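Local coordinates for ORF 37 (Human herpesvirus 8 type M, PDB 3FHD), which degrades DNA as an alkaline endo- and exonuclease that accepts single and double strands, and helps process branched viral DNA into unit-length genomes for packaging, at residues A55-S60 / F93-E98; M132-R137 / S232-I237; E207-L212 / G429-R434; C262-I267 / L400-I405; L297-F302 / A381-N386. All blocks are in the same frame, centred on the assembly; numbering follows the deposited sequence.

Contact 1 (A55-S60 / F93-E98); sequences ASLSFS and FSKVGE
Leu57 turns CG away from its own carbonyl carbon (chi1 -61°) and then runs straight on through chi2 (-171°), an extended shape that carries CD1 to the surface formed by Val96 and Lys95 of helix 83-100. Val96 answers with CG1, and the two side chains pass in opposite directions, methyl beside methyl. Leu57 CD1 and Val96 CG1 are only 3.3 Å apart, closer than ordinary van der Waals contact. Lys95 lends just the base of its chain: Leu57 CD1 lies 4.1 Å from Lys95 CG, the leucine crossing the lysine at about a right angle. Beyond CG the lysine bends away, and its ammonium is held by the carbonyl groups of Ser34 and Asp36. The contact is therefore purely apolar although it borders a charged group. Leu57 occupies the turn ahead of helix 59-64, whose start is marked by Ser58 as N-cap, its OG accepting from Lys61 N. The backbone is held to helix 83-100 by a second route, from Leu57 O to the hydroxyl of Tyr88. Leu57 also touches Leu92 one turn earlier on that helix and Ala30 of the N-terminal loop, while Phe93 on another side packs against helices 104-113 and 134-147.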
# COMPACT_ATOMS: atom_id res chain seq x y z
N ALA A 55 8.59 12.01 -14.77
CA ALA A 55 7.16 12.23 -14.46
C ALA A 55 6.32 12.24 -15.74
O ALA A 55 5.16 11.87 -15.72
CB ALA A 55 6.94 13.54 -13.65
N SER A 56 6.94 12.63 -16.86
CA SER A 56 6.24 12.61 -18.15
C SER A 56 5.98 11.24 -18.80
O SER A 56 5.43 11.18 -19.91
CB SER A 56 6.93 13.52 -19.17
OG SER A 56 8.09 12.89 -19.72
N LEU A 57 6.38 10.17 -18.13
CA LEU A 57 6.20 8.81 -18.66
C LEU A 57 4.94 8.15 -18.06
O LEU A 57 4.83 6.94 -18.03
CB LEU A 57 7.45 7.98 -18.39
CG LEU A 57 8.76 8.51 -19.05
CD1 LEU A 57 9.88 7.49 -18.89
CD2 LEU A 57 8.57 8.84 -20.51
N SER A 58 4.02 8.98 -17.57
CA SER A 58 2.78 8.53 -16.90
C SER A 58 1.72 7.99 -17.88
O SER A 58 1.74 8.31 -19.06
CB SER A 58 2.20 9.74 -16.13
OG SER A 58 1.72 10.70 -17.05
N PHE A 59 0.76 7.22 -17.38
CA PHE A 59 -0.39 6.77 -18.17
C PHE A 59 -1.15 7.99 -18.75
O PHE A 59 -1.59 7.95 -19.89
CB PHE A 59 -1.31 5.96 -17.26
CG PHE A 59 -2.42 5.14 -17.98
CD1 PHE A 59 -2.16 4.42 -19.14
CD2 PHE A 59 -3.69 5.03 -17.42
CE1 PHE A 59 -3.18 3.67 -19.79
CE2 PHE A 59 -4.72 4.25 -18.07
CZ PHE A 59 -4.44 3.56 -19.22
N SER A 60 -1.31 9.05 -17.97
CA SER A 60 -2.05 10.25 -18.42
C SER A 60 -1.38 10.89 -19.64
O SER A 60 -2.07 11.18 -20.64
CB SER A 60 -2.22 11.26 -17.26
OG SER A 60 -2.93 10.66 -16.17
N PHE A 93 7.85 0.28 -20.04
CA PHE A 93 9.01 -0.56 -19.82
C PHE A 93 9.95 -0.71 -21.03
O PHE A 93 11.15 -0.86 -20.84
CB PHE A 93 8.64 -1.90 -19.18
CG PHE A 93 8.40 -1.78 -17.69
CD1 PHE A 93 9.44 -2.03 -16.79
CD2 PHE A 93 7.16 -1.35 -17.20
CE1 PHE A 93 9.24 -1.91 -15.41
CE2 PHE A 93 6.93 -1.21 -15.81
CZ PHE A 93 7.99 -1.48 -14.90
N SER A 94 9.43 -0.58 -22.24
CA SER A 94 10.35 -0.49 -23.39
C SER A 94 11.25 0.76 -23.23
O SER A 94 12.45 0.70 -23.53
CB SER A 94 9.61 -0.44 -24.73
OG SER A 94 10.55 -0.52 -25.79
N LYS A 95 10.69 1.85 -22.71
CA LYS A 95 11.43 3.11 -22.58
C LYS A 95 12.39 3.11 -21.36
O LYS A 95 13.54 3.56 -21.46
CB LYS A 95 10.46 4.31 -22.54
CG LYS A 95 11.09 5.72 -22.36
CD LYS A 95 12.07 6.07 -23.48
CE LYS A 95 11.36 6.10 -24.84
NZ LYS A 95 12.23 6.67 -25.91
N VAL A 96 11.93 2.57 -20.23
CA VAL A 96 12.66 2.71 -18.94
C VAL A 96 13.41 1.49 -18.43
O VAL A 96 14.22 1.62 -17.50
CB VAL A 96 11.75 3.21 -17.76
CG1 VAL A 96 10.97 4.43 -18.15
CG2 VAL A 96 10.84 2.09 -17.24
N GLY A 97 13.13 0.32 -19.00
CA GLY A 97 13.68 -0.96 -18.52
C GLY A 97 15.19 -0.97 -18.31
O GLY A 97 15.66 -1.32 -17.24
N GLU A 98 15.93 -0.56 -19.34
CA GLU A 98 17.38 -0.47 -19.29
C GLU A 98 17.86 0.47 -18.17
O GLU A 98 18.71 0.11 -17.36
CB GLU A 98 17.93 0.02 -20.64

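Contact 2 (M132-R137 / S232-I237); sequences MNAHQR and SPQNGI
Arg137, Pro233 and Gln234 bury most of the surface here, and the guanidinium of Arg137 grips the other two. Its NE donates to Pro233 O at 2.7 Å, almost in the guanidinium plane, so the carbonyl meets the edge of the group. NH2 takes a second bond, 3.0 Å to Gln234 OE1, from a somewhat tilted position. The guanidinium and the amide are nearly coplanar, 16° apart, and the two bonds together fix the rotation of the arginine end. A bend at chi3 (-60°) folds the Arg137 chain so that NE faces the loop between strands 230-231 and 238-240. Lower down, Arg137 CB packs on Pro233 CB at 3.9 Å. Gln234 leaves its backbone pointing away and doubles back through chi2, which brings OE1 within 3.4 Å of Ala134 CB as well. Outside the pair, Tyr499 and Pro82 touch Arg137, and Pro233 rests on Glu408 and Leu412 of helix 394-412. Each segment has its own local bonds: Ser232 OG accepts from Asn235 N in an ST motif, followed by an Asx turn at Asn235. Asn133 and Gln136 form a capping box, so the arrangement is a capped start of helix 134-147 docked on a turn-rich loop.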
# COMPACT_ATOMS: atom_id res chain seq x y z
N MET A 132 -4.41 -10.94 -24.75
CA MET A 132 -3.77 -11.62 -23.61
C MET A 132 -4.79 -12.35 -22.74
O MET A 132 -5.92 -11.92 -22.63
CB MET A 132 -3.03 -10.62 -22.71
CG MET A 132 -1.91 -9.87 -23.37
SD MET A 132 -1.22 -8.61 -22.24
CE MET A 132 -0.32 -9.69 -21.12
N ASN A 133 -4.39 -13.47 -22.14
CA ASN A 133 -5.21 -14.12 -21.13
C ASN A 133 -4.86 -13.58 -19.72
O ASN A 133 -3.91 -12.79 -19.59
CB ASN A 133 -5.11 -15.65 -21.23
CG ASN A 133 -3.69 -16.17 -21.05
OD1 ASN A 133 -3.03 -15.88 -20.07
ND2 ASN A 133 -3.26 -17.01 -21.97
N ALA A 134 -5.64 -13.98 -18.71
CA ALA A 134 -5.50 -13.41 -17.36
C ALA A 134 -4.18 -13.84 -16.73
O ALA A 134 -3.60 -13.09 -15.93
CB ALA A 134 -6.71 -13.82 -16.46
N HIS A 135 -3.70 -15.04 -17.08
CA HIS A 135 -2.39 -15.53 -16.58
C HIS A 135 -1.18 -14.76 -17.14
O HIS A 135 -0.22 -14.48 -16.40
CB HIS A 135 -2.26 -17.05 -16.70
CG HIS A 135 -3.41 -17.77 -16.06
ND1 HIS A 135 -3.59 -17.78 -14.69
CD2 HIS A 135 -4.47 -18.41 -16.60
CE1 HIS A 135 -4.71 -18.43 -14.41
NE2 HIS A 135 -5.26 -18.82 -15.55
N GLN A 136 -1.26 -14.36 -18.41
CA GLN A 136 -0.28 -13.43 -19.00
C GLN A 136 -0.29 -12.04 -18.36
O GLN A 136 0.77 -11.47 -18.13
CB GLN A 136 -0.47 -13.32 -20.51
CG GLN A 136 -0.13 -14.65 -21.21
CD GLN A 136 -0.57 -14.72 -22.66
OE1 GLN A 136 -1.52 -14.04 -23.09
NE2 GLN A 136 0.11 -15.57 -23.42
N ARG A 137 -1.48 -11.51 -18.08
CA ARG A 137 -1.55 -10.20 -17.45
C ARG A 137 -0.97 -10.31 -16.03
O ARG A 137 -0.21 -9.45 -15.58
CB ARG A 137 -3.00 -9.70 -17.43
CG ARG A 137 -3.52 -9.27 -18.81
CD ARG A 137 -4.81 -8.41 -18.72
NE ARG A 137 -5.91 -9.14 -18.08
CZ ARG A 137 -6.72 -10.01 -18.66
NH1 ARG A 137 -6.60 -10.32 -19.95
NH2 ARG A 137 -7.67 -10.59 -17.93
N SER A 232 -3.62 -4.35 -10.49
CA SER A 232 -4.62 -5.38 -10.75
C SER A 232 -4.55 -5.92 -12.19
O SER A 232 -4.81 -5.18 -13.14
CB SER A 232 -6.06 -4.88 -10.47
OG SER A 232 -7.01 -5.78 -11.07
N PRO A 233 -4.24 -7.23 -12.37
CA PRO A 233 -4.23 -7.74 -13.75
C PRO A 233 -5.62 -7.89 -14.36
O PRO A 233 -5.74 -8.01 -15.58
CB PRO A 233 -3.54 -9.11 -13.61
CG PRO A 233 -3.82 -9.52 -12.16
CD PRO A 233 -3.83 -8.23 -11.38
N GLN A 234 -6.66 -7.89 -13.53
CA GLN A 234 -8.00 -8.14 -14.04
C GLN A 234 -8.68 -6.86 -14.53
O GLN A 234 -9.46 -6.92 -15.45
CB GLN A 234 -8.86 -8.84 -13.01
CG GLN A 234 -8.41 -10.28 -12.68
CD GLN A 234 -8.50 -11.21 -13.88
OE1 GLN A 234 -7.89 -10.97 -14.93
NE2 GLN A 234 -9.28 -12.27 -13.74
N ASN A 235 -8.31 -5.71 -13.96
CA ASN A 235 -8.92 -4.42 -14.39
C ASN A 235 -7.96 -3.30 -14.81
O ASN A 235 -8.33 -2.42 -15.60
CB ASN A 235 -9.93 -3.93 -13.34
CG ASN A 235 -9.32 -3.81 -11.95
OD1 ASN A 235 -8.41 -3.02 -11.73
ND2 ASN A 235 -9.83 -4.61 -11.01
N GLY A 236 -6.75 -3.31 -14.28
CA GLY A 236 -5.78 -2.25 -14.55
C GLY A 236 -6.12 -0.86 -13.99
O GLY A 236 -5.46 0.11 -14.36
N ILE A 237 -7.10 -0.75 -13.09
CA ILE A 237 -7.47 0.55 -12.48
C ILE A 237 -7.10 0.67 -11.01
O ILE A 237 -6.99 1.77 -10.46
CB ILE A 237 -8.97 0.92 -12.72
CG1 ILE A 237 -9.90 0.10 -11.81
CG2 ILE A 237 -9.35 0.69 -14.15
CD1 ILE A 237 -11.34 0.65 -11.79

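Contact 3 (E207-L212 / G429-R434); sequences EVVKTL and GFFRKR
Val208 and Val209 of helix 203-217 lie on strand 423-432 in the alpha-on-beta packing of the PD-(D/E)XK nuclease core, where helices cover a central mixed sheet. The helix crosses the strand steeply, with 116° between their directions and 9.5 Å between the axes of the short segments. The close part is a small apolar patch. Val208 CG1 comes to the rim of the Phe431 ring, 3.9 Å from CE1 and near the ring plane, while Val209 CG2 reaches Phe431 CZ at 4.0 Å from an oblique direction. The bond from CA to CB of Phe431 runs alongside the helix; with CG beside the backbone N (chi1 -65°) the ring end comes nearer to the valines. Around this patch, Ile444, Pro456 and Cys269 add further apolar cover, and Val209 also packs on Ile267, whose carbonyl binds the magnesium ion. Contact thins on both flanks. The partly exposed Glu207 forms a salt bridge, 3.6 Å from its OE2 to Lys210 NZ, that leads to a buried lysine also held by the carbonyls of Asp243 and Leu225. At the other end Lys433 is exposed, with a long, weak ion pair to Glu454. The backbones draw nearest at Gly429, which has no side chain, and Val209 CG2 rests 3.9 Å from Gly429 CA.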
# COMPACT_ATOMS: atom_id res chain seq x y z
N GLU A 207 10.83 1.69 8.30
CA GLU A 207 11.82 0.62 8.16
C GLU A 207 12.15 -0.02 9.50
O GLU A 207 12.42 -1.24 9.56
CB GLU A 207 13.14 1.14 7.53
CG GLU A 207 13.09 1.37 6.03
CD GLU A 207 12.65 0.14 5.26
OE1 GLU A 207 13.29 -0.94 5.40
OE2 GLU A 207 11.67 0.26 4.49
N VAL A 208 12.13 0.78 10.58
CA VAL A 208 12.38 0.23 11.90
C VAL A 208 11.27 -0.74 12.29
O VAL A 208 11.55 -1.84 12.80
CB VAL A 208 12.56 1.33 12.98
CG1 VAL A 208 12.46 0.73 14.38
CG2 VAL A 208 13.92 2.00 12.81
N VAL A 209 10.02 -0.34 12.05
CA VAL A 209 8.91 -1.24 12.34
C VAL A 209 9.01 -2.55 11.52
O VAL A 209 8.74 -3.63 12.07
CB VAL A 209 7.52 -0.59 12.17
CG1 VAL A 209 6.39 -1.63 12.46
CG2 VAL A 209 7.40 0.64 13.08
N LYS A 210 9.37 -2.48 10.24
CA LYS A 210 9.58 -3.71 9.43
C LYS A 210 10.57 -4.63 10.10
O LYS A 210 10.33 -5.84 10.20
CB LYS A 210 10.13 -3.41 8.03
CG LYS A 210 9.18 -2.73 7.13
CD LYS A 210 9.62 -2.76 5.67
CE LYS A 210 8.89 -1.61 4.96
NZ LYS A 210 8.83 -1.67 3.48
N THR A 211 11.71 -4.07 10.54
CA THR A 211 12.72 -4.86 11.28
C THR A 211 12.18 -5.55 12.54
O THR A 211 12.53 -6.71 12.81
CB THR A 211 13.96 -4.03 11.64
OG1 THR A 211 14.43 -3.38 10.46
CG2 THR A 211 15.10 -4.95 12.16
N LEU A 212 11.36 -4.84 13.30
CA LEU A 212 10.66 -5.40 14.47
C LEU A 212 9.75 -6.58 14.13
O LEU A 212 9.78 -7.62 14.82
CB LEU A 212 9.86 -4.33 15.20
CG LEU A 212 10.63 -3.20 15.91
CD1 LEU A 212 9.73 -2.00 16.21
CD2 LEU A 212 11.29 -3.71 17.20
N GLY A 429 3.81 1.73 15.15
CA GLY A 429 5.02 1.97 15.93
C GLY A 429 5.02 3.30 16.66
O GLY A 429 4.53 4.29 16.14
N PHE A 430 5.60 3.31 17.86
CA PHE A 430 5.70 4.50 18.72
C PHE A 430 7.16 4.64 19.04
O PHE A 430 7.90 3.62 19.11
CB PHE A 430 4.92 4.31 20.02
CG PHE A 430 3.42 4.22 19.84
CD1 PHE A 430 2.61 5.34 20.01
CD2 PHE A 430 2.82 3.01 19.50
CE1 PHE A 430 1.24 5.27 19.84
CE2 PHE A 430 1.44 2.92 19.34
CZ PHE A 430 0.65 4.06 19.50
N PHE A 431 7.60 5.88 19.19
CA PHE A 431 9.04 6.20 19.23
C PHE A 431 9.40 7.22 20.31
O PHE A 431 8.52 7.93 20.83
CB PHE A 431 9.54 6.70 17.86
CG PHE A 431 9.47 5.67 16.76
CD1 PHE A 431 10.57 4.85 16.47
CD2 PHE A 431 8.31 5.51 16.01
CE1 PHE A 431 10.51 3.90 15.44
CE2 PHE A 431 8.25 4.54 14.98
CZ PHE A 431 9.36 3.73 14.72
N ARG A 432 10.69 7.28 20.62
CA ARG A 432 11.26 8.32 21.47
C ARG A 432 12.56 8.92 20.88
O ARG A 432 13.28 8.27 20.11
CB ARG A 432 11.46 7.83 22.91
CG ARG A 432 12.65 6.88 23.13
CD ARG A 432 12.87 6.63 24.62
NE ARG A 432 13.98 5.69 24.90
CZ ARG A 432 15.27 6.00 24.83
NH1 ARG A 432 15.67 7.22 24.47
NH2 ARG A 432 16.19 5.08 25.14
N LYS A 433 12.81 10.18 21.23
CA LYS A 433 14.07 10.81 20.90
C LYS A 433 15.25 10.11 21.58
O LYS A 433 15.14 9.60 22.71
CB LYS A 433 14.05 12.30 21.28
CG LYS A 433 13.06 13.19 20.49
CD LYS A 433 13.28 13.09 18.96
CE LYS A 433 12.51 14.20 18.20
NZ LYS A 433 12.65 14.06 16.70
N ARG A 434 16.38 10.10 20.88
CA ARG A 434 17.66 9.71 21.48
C ARG A 434 18.15 10.79 22.43
O ARG A 434 17.99 11.98 22.17
CB ARG A 434 18.71 9.47 20.41
CG ARG A 434 18.46 8.26 19.61
CD ARG A 434 19.54 8.16 18.57
NE ARG A 434 19.22 7.16 17.56
CZ ARG A 434 19.81 5.97 17.48
NH1 ARG A 434 20.78 5.67 18.36
NH2 ARG A 434 19.46 5.11 16.53

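Contact 4 (C262-I267 / L400-I405); sequences CKVYEI and LLQSSI. With MG (magnesium ion), chain E.
Gln402 and Glu266 meet through one nearly linear hydrogen bond, Gln402 NE2 to Glu266 OE1 at 2.9 Å with an N-H...O angle of 170°. Glu266 OE1 lies in the amide plane of Gln402, but NE2 approaches from above the carboxylate plane, 36° out of it. The two side chains cross at about a right angle, with their carboxylate and amide planes 62° apart. Gln402 extends straight beyond CG and so spans the gap from helix 394-412 to the strand. The other end of its amide is engaged too: water 1 bridges Gln402 OE1, 2.7 Å away, and Tyr265 O at 2.8 Å. Within the helix, Ser403 OG donates to Leu400 O at 2.6 Å and also meets Lys471 NZ. Metal coordination uses the remaining carboxylate oxygen. Glu266 OE2 and Ile267 O each bind the magnesium ion at 2.4 Å, and Asp243 completes the protein ligands. Glu266-Ile267-Lys268 fits the E-X-K element of the PD-(D/E)XK fold, with Lys268 NZ also bonded to Glu266 OE2. Gln402 is a second-shell residue that probably helps to orient this metal ligand through its non-coordinating oxygen. Van der Waals contact between the segments is slight: Val264 CG1 stands 4.4 Å from Gln402 OE1. On the opposite face of the strand Ile267 packs against Val209, and Tyr265 stacks on Tyr425 while its hydroxyl bonds to His218.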
# COMPACT_ATOMS: atom_id res chain seq x y z
N CYS A 262 -0.66 -16.36 4.27
CA CYS A 262 0.34 -15.34 4.60
C CYS A 262 -0.27 -14.31 5.57
O CYS A 262 -1.49 -14.28 5.76
CB CYS A 262 0.85 -14.67 3.33
SG CYS A 262 -0.42 -13.86 2.41
N LYS A 263 0.57 -13.50 6.21
CA LYS A 263 0.10 -12.46 7.11
C LYS A 263 0.56 -11.13 6.53
O LYS A 263 1.74 -10.94 6.30
CB LYS A 263 0.64 -12.64 8.52
CG LYS A 263 0.08 -13.87 9.28
CD LYS A 263 0.62 -13.92 10.72
CE LYS A 263 -0.03 -15.03 11.56
NZ LYS A 263 -1.51 -14.86 11.62
N VAL A 264 -0.37 -10.24 6.26
CA VAL A 264 -0.01 -8.98 5.58
C VAL A 264 -0.11 -7.80 6.57
O VAL A 264 -1.16 -7.63 7.21
CB VAL A 264 -0.85 -8.77 4.27
CG1 VAL A 264 -0.52 -7.42 3.61
CG2 VAL A 264 -0.63 -9.96 3.29
N TYR A 265 0.93 -6.96 6.65
CA TYR A 265 0.92 -5.81 7.58
C TYR A 265 1.09 -4.44 6.89
O TYR A 265 2.00 -4.26 6.06
CB TYR A 265 2.04 -5.92 8.65
CG TYR A 265 2.03 -7.16 9.54
CD1 TYR A 265 1.76 -7.05 10.90
CD2 TYR A 265 2.36 -8.42 9.02
CE1 TYR A 265 1.78 -8.20 11.73
CE2 TYR A 265 2.40 -9.55 9.83
CZ TYR A 265 2.11 -9.43 11.18
OH TYR A 265 2.12 -10.55 11.97
N GLU A 266 0.18 -3.52 7.18
CA GLU A 266 0.31 -2.12 6.82
C GLU A 266 0.94 -1.38 8.04
O GLU A 266 0.39 -1.42 9.11
CB GLU A 266 -1.05 -1.54 6.45
CG GLU A 266 -1.09 -0.04 6.21
CD GLU A 266 -0.07 0.46 5.16
OE1 GLU A 266 0.15 -0.16 4.08
OE2 GLU A 266 0.48 1.55 5.42
N ILE A 267 2.07 -0.72 7.83
CA ILE A 267 2.83 -0.11 8.94
C ILE A 267 2.51 1.39 9.04
O ILE A 267 2.49 2.06 8.03
CB ILE A 267 4.35 -0.36 8.75
CG1 ILE A 267 4.68 -1.83 8.99
CG2 ILE A 267 5.23 0.58 9.66
CD1 ILE A 267 5.95 -2.29 8.37
N LEU A 400 -8.20 -2.75 3.08
CA LEU A 400 -9.28 -3.38 2.31
C LEU A 400 -8.81 -3.56 0.87
O LEU A 400 -8.92 -4.67 0.32
CB LEU A 400 -10.57 -2.53 2.36
CG LEU A 400 -11.83 -3.23 1.82
CD1 LEU A 400 -13.11 -2.72 2.50
CD2 LEU A 400 -11.93 -3.17 0.32
N LEU A 401 -8.33 -2.48 0.25
CA LEU A 401 -7.80 -2.64 -1.13
C LEU A 401 -6.58 -3.58 -1.25
O LEU A 401 -6.48 -4.33 -2.22
CB LEU A 401 -7.51 -1.29 -1.80
CG LEU A 401 -7.19 -1.37 -3.31
CD1 LEU A 401 -8.41 -1.92 -4.15
CD2 LEU A 401 -6.73 0.02 -3.87
N GLN A 402 -5.64 -3.51 -0.30
CA GLN A 402 -4.51 -4.42 -0.30
C GLN A 402 -5.01 -5.87 -0.19
O GLN A 402 -4.46 -6.75 -0.87
CB GLN A 402 -3.51 -4.14 0.84
CG GLN A 402 -2.93 -2.75 0.81
CD GLN A 402 -2.03 -2.44 2.01
OE1 GLN A 402 -1.74 -3.31 2.82
NE2 GLN A 402 -1.60 -1.21 2.08
N SER A 403 -6.03 -6.14 0.62
CA SER A 403 -6.57 -7.49 0.67
C SER A 403 -7.13 -7.96 -0.70
O SER A 403 -6.94 -9.10 -1.09
CB SER A 403 -7.65 -7.69 1.79
OG SER A 403 -8.89 -7.05 1.47
N SER A 404 -7.83 -7.08 -1.40
CA SER A 404 -8.44 -7.40 -2.70
C SER A 404 -7.37 -7.74 -3.75
O SER A 404 -7.53 -8.72 -4.51
CB SER A 404 -9.28 -6.21 -3.18
OG SER A 404 -10.39 -6.06 -2.31
N ILE A 405 -6.28 -6.96 -3.76
CA ILE A 405 -5.18 -7.19 -4.70
C ILE A 405 -4.41 -8.45 -4.35
O ILE A 405 -4.14 -9.27 -5.23
CB ILE A 405 -4.23 -5.99 -4.88
CG1 ILE A 405 -4.96 -4.78 -5.51
CG2 ILE A 405 -2.92 -6.42 -5.65
CD1 ILE A 405 -5.59 -5.07 -6.86
MG MG E . 2.71 2.32 5.68
O HOH W 1 0.89 -3.36 3.61

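Contact 5 (L297-F302 / A381-N386); sequences LALKDF and ARFKAN
Leu299 CD2 is the one atom that carries this contact from the helix side. It lies 4.0 Å from Phe383 CE1 and 4.1 Å from Phe383 CZ, at the far end of the ring and oblique to it, and also 4.1 Å from Ala385 CB. One methyl thus settles between two residues that stand two positions apart on the same face of the strand. The torsions make this possible. Leu299 has CG opposite the backbone N (chi1 -175°), which stretches the branch toward the sheet, whereas Phe383 takes the rarer position between N and carbonyl carbon (chi1 66°), bringing its ring over this face. No polar atom crosses between the segments. In the next shell, Val364 of the adjacent strand 362-367 touches Leu299, Phe383 and Ala385 alike, and Leu290 of helix 282-292 closes on Leu299 from the helical side. The strand is positioned by backbone pairing of Ala381, Phe383 and Ala385 with strand 362-367, and on its other face Arg382 and Lys384 both form salt bridges to Asp363. Where the regular strand is interrupted, Asn386 bonds to Lys296, Trp333 and Glu332, so that Glu332, bonded by both Asn386 and Lys300, bridges strand and helix. The whole is alpha-on-beta packing, a short helix laid over the part of the mixed sheet remote from the metal site.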
# COMPACT_ATOMS: atom_id res chain seq x y z
N LEU A 297 -4.40 -0.28 31.61
CA LEU A 297 -4.60 0.99 32.32
C LEU A 297 -3.45 1.97 32.09
O LEU A 297 -3.69 3.15 31.80
CB LEU A 297 -4.80 0.76 33.82
CG LEU A 297 -5.11 1.97 34.73
CD1 LEU A 297 -6.60 2.35 34.68
CD2 LEU A 297 -4.70 1.69 36.18
N ALA A 298 -2.22 1.49 32.24
CA ALA A 298 -1.02 2.26 31.87
C ALA A 298 -1.08 2.67 30.38
O ALA A 298 -0.68 3.77 30.02
CB ALA A 298 0.24 1.47 32.17
N LEU A 299 -1.60 1.79 29.54
CA LEU A 299 -1.73 2.09 28.11
C LEU A 299 -2.74 3.22 27.82
O LEU A 299 -2.48 4.08 26.98
CB LEU A 299 -2.08 0.84 27.31
CG LEU A 299 -2.13 0.97 25.78
CD1 LEU A 299 -0.79 1.42 25.21
CD2 LEU A 299 -2.58 -0.37 25.16
N LYS A 300 -3.87 3.20 28.53
CA LYS A 300 -4.88 4.26 28.41
C LYS A 300 -4.28 5.62 28.78
O LYS A 300 -4.43 6.60 28.03
CB LYS A 300 -6.11 3.92 29.27
CG LYS A 300 -7.30 4.83 29.04
CD LYS A 300 -8.49 4.47 29.95
CE LYS A 300 -9.29 5.73 30.29
NZ LYS A 300 -10.50 5.51 31.13
N ASP A 301 -3.58 5.68 29.92
CA ASP A 301 -2.95 6.91 30.38
C ASP A 301 -1.91 7.44 29.40
O ASP A 301 -1.76 8.67 29.22
CB ASP A 301 -2.33 6.71 31.77
N PHE A 302 -1.20 6.51 28.75
CA PHE A 302 -0.26 6.85 27.69
C PHE A 302 -1.01 7.44 26.49
O PHE A 302 -0.66 8.52 26.00
CB PHE A 302 0.57 5.62 27.29
CG PHE A 302 1.47 5.85 26.11
CD1 PHE A 302 2.65 6.60 26.24
CD2 PHE A 302 1.15 5.32 24.87
CE1 PHE A 302 3.48 6.82 25.15
CE2 PHE A 302 1.97 5.55 23.75
CZ PHE A 302 3.15 6.30 23.91
N ALA A 381 7.64 -7.15 27.18
CA ALA A 381 6.35 -7.66 27.63
C ALA A 381 5.32 -7.53 26.53
O ALA A 381 5.42 -6.64 25.68
CB ALA A 381 5.88 -6.93 28.87
N ARG A 382 4.33 -8.41 26.57
CA ARG A 382 3.33 -8.57 25.53
C ARG A 382 1.97 -8.74 26.22
O ARG A 382 1.88 -9.49 27.16
CB ARG A 382 3.67 -9.85 24.77
CG ARG A 382 2.90 -10.12 23.52
CD ARG A 382 3.23 -11.56 23.09
NE ARG A 382 2.35 -12.08 22.04
CZ ARG A 382 1.04 -11.88 21.95
NH1 ARG A 382 0.36 -12.42 20.94
NH2 ARG A 382 0.38 -11.15 22.86
N PHE A 383 0.94 -8.03 25.75
CA PHE A 383 -0.41 -8.13 26.33
C PHE A 383 -1.53 -7.81 25.34
O PHE A 383 -1.31 -7.09 24.38
CB PHE A 383 -0.53 -7.30 27.62
CG PHE A 383 -0.42 -5.80 27.44
CD1 PHE A 383 -1.56 -5.01 27.33
CD2 PHE A 383 0.83 -5.17 27.44
CE1 PHE A 383 -1.46 -3.62 27.18
CE2 PHE A 383 0.94 -3.79 27.29
CZ PHE A 383 -0.21 -3.01 27.17
N LYS A 384 -2.74 -8.31 25.59
CA LYS A 384 -3.90 -8.03 24.72
C LYS A 384 -4.59 -6.71 25.10
O LYS A 384 -4.71 -6.38 26.28
CB LYS A 384 -4.93 -9.16 24.80
CG LYS A 384 -4.46 -10.53 24.37
CD LYS A 384 -4.05 -10.54 22.91
CE LYS A 384 -3.72 -11.96 22.47
NZ LYS A 384 -4.03 -12.15 21.01
N ALA A 385 -5.05 -5.97 24.10
CA ALA A 385 -5.82 -4.75 24.35
C ALA A 385 -7.09 -4.76 23.50
O ALA A 385 -7.02 -4.99 22.28
CB ALA A 385 -4.98 -3.49 24.09
N ASN A 386 -8.25 -4.55 24.14
CA ASN A 386 -9.52 -4.46 23.40
C ASN A 386 -9.63 -3.14 22.63
O ASN A 386 -10.49 -2.29 22.88
CB ASN A 386 -10.76 -4.75 24.28
CG ASN A 386 -10.77 -3.97 25.61
OD1 ASN A 386 -9.74 -3.48 26.09
ND2 ASN A 386 -11.96 -3.86 26.20

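Overall arrangement
Contacts 1 and 2 lie away from the mixed sheet, each involving a helix and a turn or loop, their centres about 19 Å apart, whereas contacts 3, 4 and 5 all involve the sheet. Contact 4, its centre about 8 Å from the chain centre, is the most central, and its chemistry is polar and metal-linked. Contacts 3 and 5 are apolar helix-on-strand packing farther out, joined through Phe430 and Phe302. Contact 1 is equally apolar. These four are buried; contact 2, which relies on arginine hydrogen bonds, is only partly so. Val209 on Ile267 couples contact 3 to contact 4, and Ser232 on Ile405 couples contact 2 to it; helix 394-412 thereby touches the loop of contact 2 as well as the strand of contact 4.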